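Local coordinates for ethanolamine kinase Pv091845 (Plasmodium vivax, PDB 2QG7) that phosphorylates ethanolamine, the first step of phosphatidylethanolamine synthesis from ethanolamine, as a member of the choline/ethanolamine kinase family, at the interface of chains A and B. Coordinates in Å, arbitrary orientation; residue numbers count along the deposited sequence, not the author numbering. Chains: chain A/B, ethanolamine kinase Pv091845.

Contact 1: the interface of chains A and B. Residues chain A 265-268, 271, 443; chain B 251, 265-268, 271-272, 443.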
ATOM      1  N   LYS A 265      -8.545 -15.862  -4.072  1.00 47.07           N
ATOM      2  CA  LYS A 265      -9.800 -16.133  -4.794  1.00 47.61           C
ATOM      3  C   LYS A 265     -10.341 -14.929  -5.494  1.00 47.61           C
ATOM      4  O   LYS A 265     -11.020 -15.069  -6.504  1.00 47.92           O
ATOM      5  CB  LYS A 265     -10.864 -16.717  -3.872  1.00 47.93           C
ATOM      6  CG  LYS A 265     -10.402 -17.992  -3.230  1.00 50.99           C
ATOM      7  CD  LYS A 265     -11.458 -18.688  -2.466  1.00 54.63           C
ATOM      8  CE  LYS A 265     -10.907 -20.050  -2.056  1.00 59.95           C
ATOM      9  NZ  LYS A 265     -12.054 -20.978  -1.677  1.00 70.56           N
ATOM     10  N   LEU A 266     -10.047 -13.747  -4.950  1.00 48.14           N
ATOM     11  CA  LEU A 266     -10.511 -12.484  -5.533  1.00 48.27           C
ATOM     12  C   LEU A 266      -9.677 -12.142  -6.774  1.00 48.41           C
ATOM     13  O   LEU A 266     -10.137 -11.414  -7.667  1.00 49.48           O
ATOM     14  CB  LEU A 266     -10.453 -11.341  -4.497  1.00 47.80           C
ATOM     15  CG  LEU A 266     -11.149 -10.022  -4.887  1.00 47.23           C
ATOM     16  CD1 LEU A 266     -12.693 -10.159  -5.143  1.00 47.72           C
ATOM     17  CD2 LEU A 266     -10.892  -8.933  -3.850  1.00 46.94           C
ATOM     18  N   ILE A 267      -8.450 -12.670  -6.828  1.00 48.59           N
ATOM     19  CA  ILE A 267      -7.588 -12.536  -8.006  1.00 47.50           C
ATOM     20  C   ILE A 267      -8.081 -13.471  -9.101  1.00 47.26           C
ATOM     21  O   ILE A 267      -8.156 -14.672  -8.877  1.00 46.57           O
ATOM     22  CB  ILE A 267      -6.115 -12.831  -7.685  1.00 46.66           C
ATOM     23  CG1 ILE A 267      -5.615 -11.931  -6.565  1.00 45.36           C
ATOM     24  CG2 ILE A 267      -5.259 -12.695  -8.948  1.00 47.66           C
ATOM     25  CD1 ILE A 267      -4.359 -12.466  -5.847  1.00 41.68           C
ATOM     26  N   ASP A 268      -8.439 -12.902 -10.260  1.00 47.31           N
ATOM     27  CA  ASP A 268      -8.687 -13.683 -11.485  1.00 48.13           C
ATOM     28  C   ASP A 268      -7.390 -14.313 -12.031  1.00 48.68           C
ATOM     29  O   ASP A 268      -6.500 -13.606 -12.576  1.00 48.67           O
ATOM     30  CB  ASP A 268      -9.341 -12.821 -12.564  1.00 48.31           C
ATOM     31  CG  ASP A 268     -10.019 -13.657 -13.647  1.00 50.73           C
ATOM     32  OD1 ASP A 268      -9.791 -14.888 -13.730  1.00 54.58           O
ATOM     33  OD2 ASP A 268     -10.781 -13.088 -14.438  1.00 51.22           O
ATOM     34  N   VAL A 271      -6.728 -14.500 -16.038  1.00 49.21           N
ATOM     35  CA  VAL A 271      -6.211 -13.249 -16.525  1.00 47.05           C
ATOM     36  C   VAL A 271      -4.765 -13.086 -16.075  1.00 46.26           C
ATOM     37  O   VAL A 271      -3.966 -12.543 -16.802  1.00 46.26           O
ATOM     38  CB  VAL A 271      -7.075 -12.060 -16.023  1.00 46.83           C
ATOM     39  CG1 VAL A 271      -6.433 -10.708 -16.349  1.00 46.35           C
ATOM     40  CG2 VAL A 271      -8.432 -12.118 -16.659  1.00 44.80           C
ATOM     41  N   MET A 443      -0.071  -7.671  -3.278  1.00 41.45           N
ATOM     42  CA  MET A 443      -1.161  -7.071  -4.040  1.00 39.59           C
ATOM     43  C   MET A 443      -0.770  -5.716  -4.584  1.00 38.64           C
ATOM     44  O   MET A 443      -1.239  -5.339  -5.665  1.00 38.62           O
ATOM     45  CB  MET A 443      -2.399  -6.931  -3.168  1.00 40.08           C
ATOM     46  CG  MET A 443      -3.029  -8.221  -2.812  1.00 39.85           C
ATOM     47  SD  MET A 443      -3.674  -9.117  -4.218  1.00 45.36           S
ATOM     48  CE  MET A 443      -5.027  -8.082  -4.798  1.00 40.53           C
TER
ATOM     49  N   ARG B 251     -15.078  -3.237 -16.924  1.00 65.48           N
ATOM     50  CA  ARG B 251     -14.192  -4.395 -17.006  1.00 65.70           C
ATOM     51  C   ARG B 251     -14.435  -5.169 -18.303  1.00 65.98           C
ATOM     52  O   ARG B 251     -13.549  -5.847 -18.804  1.00 66.03           O
ATOM     53  CB  ARG B 251     -14.473  -5.320 -15.825  1.00 65.31           C
ATOM     54  CG  ARG B 251     -13.387  -6.303 -15.523  1.00 66.86           C
ATOM     55  CD  ARG B 251     -13.885  -7.580 -14.861  1.00 68.26           C
ATOM     56  NE  ARG B 251     -12.753  -8.519 -14.825  1.00 72.24           N
ATOM     57  CZ  ARG B 251     -12.802  -9.843 -14.624  1.00 71.65           C
ATOM     58  NH1 ARG B 251     -13.956 -10.479 -14.401  1.00 73.39           N
ATOM     59  NH2 ARG B 251     -11.665 -10.539 -14.641  1.00 71.11           N
ATOM     60  N   LYS B 265      -9.399  -6.156 -14.536  1.00 48.96           N
ATOM     61  CA  LYS B 265      -9.341  -7.465 -15.166  1.00 48.35           C
ATOM     62  C   LYS B 265      -8.636  -8.468 -14.296  1.00 47.48           C
ATOM     63  O   LYS B 265      -8.922  -9.632 -14.333  1.00 47.69           O
ATOM     64  CB  LYS B 265      -8.688  -7.337 -16.531  1.00 48.73           C
ATOM     65  CG  LYS B 265      -9.547  -6.452 -17.460  1.00 51.86           C
ATOM     66  CD  LYS B 265      -9.044  -6.399 -18.893  1.00 56.43           C
ATOM     67  CE  LYS B 265     -10.015  -5.626 -19.802  1.00 57.68           C
ATOM     68  NZ  LYS B 265      -9.490  -5.662 -21.242  1.00 65.80           N
ATOM     69  N   LEU B 266      -7.726  -7.993 -13.472  1.00 48.30           N
ATOM     70  CA  LEU B 266      -7.044  -8.838 -12.504  1.00 48.55           C
ATOM     71  C   LEU B 266      -7.974  -9.316 -11.342  1.00 48.90           C
ATOM     72  O   LEU B 266      -7.659 -10.287 -10.640  1.00 49.10           O
ATOM     73  CB  LEU B 266      -5.823  -8.067 -11.978  1.00 48.01           C
ATOM     74  CG  LEU B 266      -4.816  -8.815 -11.086  1.00 48.87           C
ATOM     75  CD1 LEU B 266      -4.091  -9.983 -11.841  1.00 48.50           C
ATOM     76  CD2 LEU B 266      -3.812  -7.784 -10.552  1.00 50.71           C
ATOM     77  N   ILE B 267      -9.110  -8.635 -11.151  1.00 48.78           N
ATOM     78  CA  ILE B 267     -10.064  -8.972 -10.109  1.00 49.19           C
ATOM     79  C   ILE B 267     -11.099  -9.925 -10.663  1.00 48.97           C
ATOM     80  O   ILE B 267     -11.693  -9.644 -11.707  1.00 49.10           O
ATOM     81  CB  ILE B 267     -10.788  -7.699  -9.515  1.00 49.33           C
ATOM     82  CG1 ILE B 267      -9.777  -6.686  -8.952  1.00 48.62           C
ATOM     83  CG2 ILE B 267     -11.739  -8.119  -8.385  1.00 50.52           C
ATOM     84  CD1 ILE B 267     -10.290  -5.278  -8.944  1.00 49.36           C
ATOM     85  N   ASP B 268     -11.338 -11.033  -9.958  1.00 49.02           N
ATOM     86  CA  ASP B 268     -12.413 -11.966 -10.358  1.00 49.74           C
ATOM     87  C   ASP B 268     -13.761 -11.420  -9.895  1.00 50.13           C
ATOM     88  O   ASP B 268     -14.083 -11.445  -8.703  1.00 49.16           O
ATOM     89  CB  ASP B 268     -12.177 -13.373  -9.799  1.00 49.76           C
ATOM     90  CG  ASP B 268     -13.015 -14.444 -10.500  1.00 51.16           C
ATOM     91  OD1 ASP B 268     -13.924 -14.113 -11.284  1.00 54.67           O
ATOM     92  OD2 ASP B 268     -12.767 -15.647 -10.281  1.00 54.13           O
ATOM     93  N   VAL B 271     -16.388 -13.810  -8.197  1.00 55.45           N
ATOM     94  CA  VAL B 271     -16.065 -14.015  -6.782  1.00 55.38           C
ATOM     95  C   VAL B 271     -16.363 -12.744  -5.959  1.00 55.53           C
ATOM     96  O   VAL B 271     -16.724 -12.823  -4.762  1.00 56.12           O
ATOM     97  CB  VAL B 271     -14.578 -14.466  -6.593  1.00 55.15           C
ATOM     98  CG1 VAL B 271     -14.194 -14.569  -5.133  1.00 53.71           C
ATOM     99  CG2 VAL B 271     -14.341 -15.810  -7.299  1.00 56.25           C
ATOM    100  N   LEU B 272     -16.205 -11.589  -6.594  1.00 54.43           N
ATOM    101  CA  LEU B 272     -16.545 -10.350  -5.968  1.00 54.33           C
ATOM    102  C   LEU B 272     -18.074 -10.275  -5.778  1.00 54.66           C
ATOM    103  O   LEU B 272     -18.539  -9.912  -4.686  1.00 54.59           O
ATOM    104  CB  LEU B 272     -15.996  -9.159  -6.782  1.00 53.90           C
ATOM    105  CG  LEU B 272     -16.246  -7.731  -6.270  1.00 51.73           C
ATOM    106  CD1 LEU B 272     -15.644  -7.465  -4.872  1.00 52.96           C
ATOM    107  CD2 LEU B 272     -15.742  -6.724  -7.273  1.00 51.31           C
ATOM    108  N   MET B 443      -7.419  -0.930  -4.179  1.00 39.12           N
ATOM    109  CA  MET B 443      -6.940  -2.309  -4.118  1.00 38.34           C
ATOM    110  C   MET B 443      -6.559  -2.690  -2.721  1.00 37.69           C
ATOM    111  O   MET B 443      -6.758  -3.813  -2.340  1.00 38.03           O
ATOM    112  CB  MET B 443      -5.729  -2.523  -5.064  1.00 38.30           C
ATOM    113  CG  MET B 443      -6.077  -2.453  -6.535  1.00 37.50           C
ATOM    114  SD  MET B 443      -7.357  -3.678  -6.988  1.00 41.87           S
ATOM    115  CE  MET B 443      -6.492  -5.239  -6.712  1.00 44.39           C
TER

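Contact 2: the interface of chains A and B. Residues chain A 415, 450, 452, 455-456, 458; chain B 257-260, 262.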
ATOM      1  N   ILE A 415       7.430  -4.749 -15.417  1.00 38.93           N
ATOM      2  CA  ILE A 415       6.232  -5.526 -15.163  1.00 40.07           C
ATOM      3  C   ILE A 415       6.534  -6.951 -14.699  1.00 40.30           C
ATOM      4  O   ILE A 415       5.905  -7.468 -13.781  1.00 41.91           O
ATOM      5  CB  ILE A 415       5.311  -5.602 -16.407  1.00 39.46           C
ATOM      6  CG1 ILE A 415       4.929  -4.205 -16.916  1.00 43.43           C
ATOM      7  CG2 ILE A 415       4.027  -6.310 -16.066  1.00 41.58           C
ATOM      8  CD1 ILE A 415       4.426  -4.228 -18.424  1.00 46.65           C
ATOM      9  N   CYS A 450      -0.214  -3.762 -13.483  1.00 38.98           N
ATOM     10  CA  CYS A 450      -1.379  -3.367 -14.291  1.00 39.27           C
ATOM     11  C   CYS A 450      -1.474  -1.863 -14.470  1.00 39.21           C
ATOM     12  O   CYS A 450      -2.362  -1.397 -15.177  1.00 39.01           O
ATOM     13  CB  CYS A 450      -2.666  -3.815 -13.635  1.00 38.10           C
ATOM     14  SG  CYS A 450      -2.846  -5.587 -13.446  1.00 42.63           S
ATOM     15  N   PRO A 452      -0.744   1.907 -15.662  1.00 40.20           N
ATOM     16  CA  PRO A 452      -0.232   2.522 -16.885  1.00 40.75           C
ATOM     17  C   PRO A 452       1.229   2.987 -16.820  1.00 42.61           C
ATOM     18  O   PRO A 452       1.939   2.945 -17.854  1.00 43.79           O
ATOM     19  CB  PRO A 452      -1.123   3.758 -17.048  1.00 40.07           C
ATOM     20  CG  PRO A 452      -2.410   3.396 -16.362  1.00 39.56           C
ATOM     21  CD  PRO A 452      -2.001   2.537 -15.208  1.00 40.04           C
ATOM     22  N   ARG A 455       3.025  -0.121 -17.676  1.00 41.54           N
ATOM     23  CA  ARG A 455       2.580  -0.753 -18.917  1.00 42.60           C
ATOM     24  C   ARG A 455       2.903   0.079 -20.155  1.00 43.31           C
ATOM     25  O   ARG A 455       3.014  -0.464 -21.277  1.00 44.04           O
ATOM     26  CB  ARG A 455       1.067  -1.020 -18.911  1.00 41.88           C
ATOM     27  CG  ARG A 455       0.608  -1.952 -17.845  1.00 45.51           C
ATOM     28  CD  ARG A 455       0.780  -3.436 -18.205  1.00 41.47           C
ATOM     29  NE  ARG A 455      -0.482  -3.949 -18.710  1.00 45.97           N
ATOM     30  CZ  ARG A 455      -1.160  -4.966 -18.195  1.00 45.31           C
ATOM     31  NH1 ARG A 455      -2.277  -5.338 -18.773  1.00 50.39           N
ATOM     32  NH2 ARG A 455      -0.734  -5.622 -17.128  1.00 48.12           N
ATOM     33  N   SER A 456       3.028   1.392 -19.954  1.00 43.55           N
ATOM     34  CA  SER A 456       3.242   2.325 -21.047  1.00 43.44           C
ATOM     35  C   SER A 456       4.706   2.410 -21.442  1.00 43.25           C
ATOM     36  O   SER A 456       5.050   3.032 -22.435  1.00 43.58           O
ATOM     37  CB  SER A 456       2.664   3.698 -20.706  1.00 43.38           C
ATOM     38  OG  SER A 456       3.452   4.315 -19.724  1.00 43.83           O
ATOM     39  N   VAL A 458       6.493  -0.223 -22.220  1.00 45.14           N
ATOM     40  CA  VAL A 458       6.694  -1.277 -23.187  1.00 46.75           C
ATOM     41  C   VAL A 458       6.465  -0.820 -24.646  1.00 47.20           C
ATOM     42  O   VAL A 458       5.816   0.224 -24.877  1.00 49.29           O
ATOM     43  CB  VAL A 458       5.764  -2.488 -22.871  1.00 47.20           C
ATOM     44  CG1 VAL A 458       5.837  -3.499 -24.039  1.00 50.11           C
ATOM     45  CG2 VAL A 458       6.206  -3.163 -21.544  1.00 44.25           C
TER
ATOM     46  N   PHE B 257      -3.158  -2.106 -23.856  1.00 54.47           N
ATOM     47  CA  PHE B 257      -2.252  -2.698 -22.905  1.00 53.40           C
ATOM     48  C   PHE B 257      -1.937  -1.756 -21.729  1.00 52.93           C
ATOM     49  O   PHE B 257      -1.577  -2.208 -20.652  1.00 53.04           O
ATOM     50  CB  PHE B 257      -0.947  -3.082 -23.647  1.00 53.35           C
ATOM     51  CG  PHE B 257       0.049  -3.844 -22.811  1.00 50.17           C
ATOM     52  CD1 PHE B 257      -0.183  -5.164 -22.460  1.00 49.49           C
ATOM     53  CD2 PHE B 257       1.215  -3.234 -22.376  1.00 48.75           C
ATOM     54  CE1 PHE B 257       0.738  -5.862 -21.678  1.00 48.63           C
ATOM     55  CE2 PHE B 257       2.144  -3.925 -21.608  1.00 45.65           C
ATOM     56  CZ  PHE B 257       1.896  -5.236 -21.256  1.00 47.29           C
ATOM     57  N   ASP B 258      -2.054  -0.457 -21.925  1.00 52.83           N
ATOM     58  CA  ASP B 258      -1.659   0.475 -20.862  1.00 52.95           C
ATOM     59  C   ASP B 258      -2.805   1.354 -20.330  1.00 52.06           C
ATOM     60  O   ASP B 258      -2.574   2.447 -19.788  1.00 52.35           O
ATOM     61  CB  ASP B 258      -0.500   1.342 -21.342  1.00 53.92           C
ATOM     62  CG  ASP B 258      -0.902   2.276 -22.472  1.00 56.13           C
ATOM     63  OD1 ASP B 258      -1.776   1.899 -23.295  1.00 58.60           O
ATOM     64  OD2 ASP B 258      -0.348   3.396 -22.526  1.00 59.94           O
ATOM     65  N   ALA B 259      -4.032   0.870 -20.482  1.00 50.75           N
ATOM     66  CA  ALA B 259      -5.227   1.568 -20.012  1.00 50.22           C
ATOM     67  C   ALA B 259      -5.443   1.436 -18.501  1.00 49.62           C
ATOM     68  O   ALA B 259      -5.030   0.450 -17.859  1.00 50.06           O
ATOM     69  CB  ALA B 259      -6.447   1.064 -20.762  1.00 50.07           C
ATOM     70  N   LYS B 260      -6.095   2.453 -17.946  1.00 49.19           N
ATOM     71  CA  LYS B 260      -6.460   2.493 -16.513  1.00 48.55           C
ATOM     72  C   LYS B 260      -7.310   1.327 -16.040  1.00 47.61           C
ATOM     73  O   LYS B 260      -7.149   0.886 -14.913  1.00 48.41           O
ATOM     74  CB  LYS B 260      -7.190   3.780 -16.185  1.00 47.92           C
ATOM     75  CG  LYS B 260      -6.325   4.999 -16.278  1.00 48.68           C
ATOM     76  CD  LYS B 260      -7.210   6.193 -15.969  1.00 51.84           C
ATOM     77  CE  LYS B 260      -6.583   7.483 -16.433  1.00 56.60           C
ATOM     78  NZ  LYS B 260      -6.763   7.589 -17.916  1.00 60.45           N
ATOM     79  N   ASN B 262      -7.161  -1.823 -16.728  1.00 48.68           N
ATOM     80  CA  ASN B 262      -6.480  -3.121 -16.696  1.00 49.14           C
ATOM     81  C   ASN B 262      -6.394  -3.749 -15.308  1.00 49.72           C
ATOM     82  O   ASN B 262      -6.256  -4.967 -15.190  1.00 50.56           O
ATOM     83  CB  ASN B 262      -5.073  -3.037 -17.307  1.00 49.72           C
ATOM     84  CG  ASN B 262      -5.087  -3.027 -18.825  1.00 49.41           C
ATOM     85  OD1 ASN B 262      -5.750  -3.822 -19.462  1.00 51.43           O
ATOM     86  ND2 ASN B 262      -4.339  -2.119 -19.401  1.00 52.40           N
TER
HETATM   87  O   HOH W   1      -2.570  -0.705 -17.922  1.00 44.74           O
HETATM   88  O   HOH W   2      -4.773  -0.629 -14.456  1.00 48.24           O

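Contact 1: the interface of chains A and B
Between helix 262-266 (262-265 in chain B) and helix 269-284, the short linkers of the two chains run antiparallel and pair as a beta bridge centred on A:Ile267 and B:Ile267, close to the two-fold axis. The amide N of B:Asp268 donates to the carbonyl O of A:Leu266 at 2.6 Å and almost straight (168° at H), whereas its twin, A:Asp268 N to B:Leu266 O, is longer at 2.8 Å and more bent; in both the donor sits above the carbonyl plane. A:Asp268, with CG anti to the backbone N (chi1 -161°), offers OD2 through its anti lone pair to B:Arg251 NH2 at 2.7 Å, a salt bridge lying in the guanidinium plane although the carboxylate is turned 60° from it. The same NH2 also donates to B:Lys265 O at 2.9 Å, while B:Ile267 O covers one guanidinium face, so the arginine is held on its own chain as it reaches across. This positive group may also ease the proximity of the two Asp268 carboxylates. A:Leu266 lies alongside B:Ile267, pointing the same way, and its CD1 branch meets B:Leu272 CB obliquely at 3.8 Å. The two Met443 chains, bent at chi2 and chi3, cross at about a right angle and touch through their CE methyls at 3.7 Å. Backbone pairing, salt bridge and apolar packing together join the two copies here, possibly as a physiological dimer.

Contact 2: the interface of chains A and B
The C-terminal tail of chain A, with the short helix 452-455 and the residues flanking it, packs against the 257-260 loop of chain B and the start of its helix 262-265. A:Arg455 carries the contact. Its chain leaves with CG beside the backbone N and folds at chi2 and chi3, which brings NE over the centre of the B:Phe257 ring, 3.7 Å from the centroid, in a cation-pi contact with the guanidinium tilted 24° from the ring. NE also donates to the carbonyl O of B:Phe257 at 2.8 Å, nearly along the C=O axis and close to the guanidinium plane. One residue thus supplies both the ring and the acceptor that fix the arginine. B:Phe257, its CG anti to the backbone N, points the CE2 and CZ end of its ring at A:Ile415 CD1, the two side chains meeting tip to tip, CE2 to CD1 at 3.9 Å, while A:Val458 crosses it at about a right angle. On the other flank, A:Pro452 CB rests against the carbonyl O of B:Asp258. Two waters mediate polar contacts around A:Cys450 O: one is also shared with B:Ala259 O and B:Asn262 ND2, the other with B:Lys260 O. Within chain A, A:Ser456 OG, in the crowded position between backbone N and carbonyl carbon (chi1 71°), donates to A:Pro452 O at 2.8 Å, from above the carbonyl plane.

The C-alpha centres of contact 1 and contact 2 lie about 16 Å apart in one two-fold symmetric interface. On chain B they are joined through helix 262-265: B:Asn262 at its start belongs to contact 2, and B:Lys265 at its end to contact 1. On chain A, helix 438-448 supplies A:Met443 to contact 1 and runs toward the C-terminal segment used in contact 2. Contact 1 lies near the axis and largely pairs like elements, whereas contact 2 joins unlike elements and recurs with the chains exchanged. Together they could restrain rotation of one subunit against the other, if the dimer exists in solution.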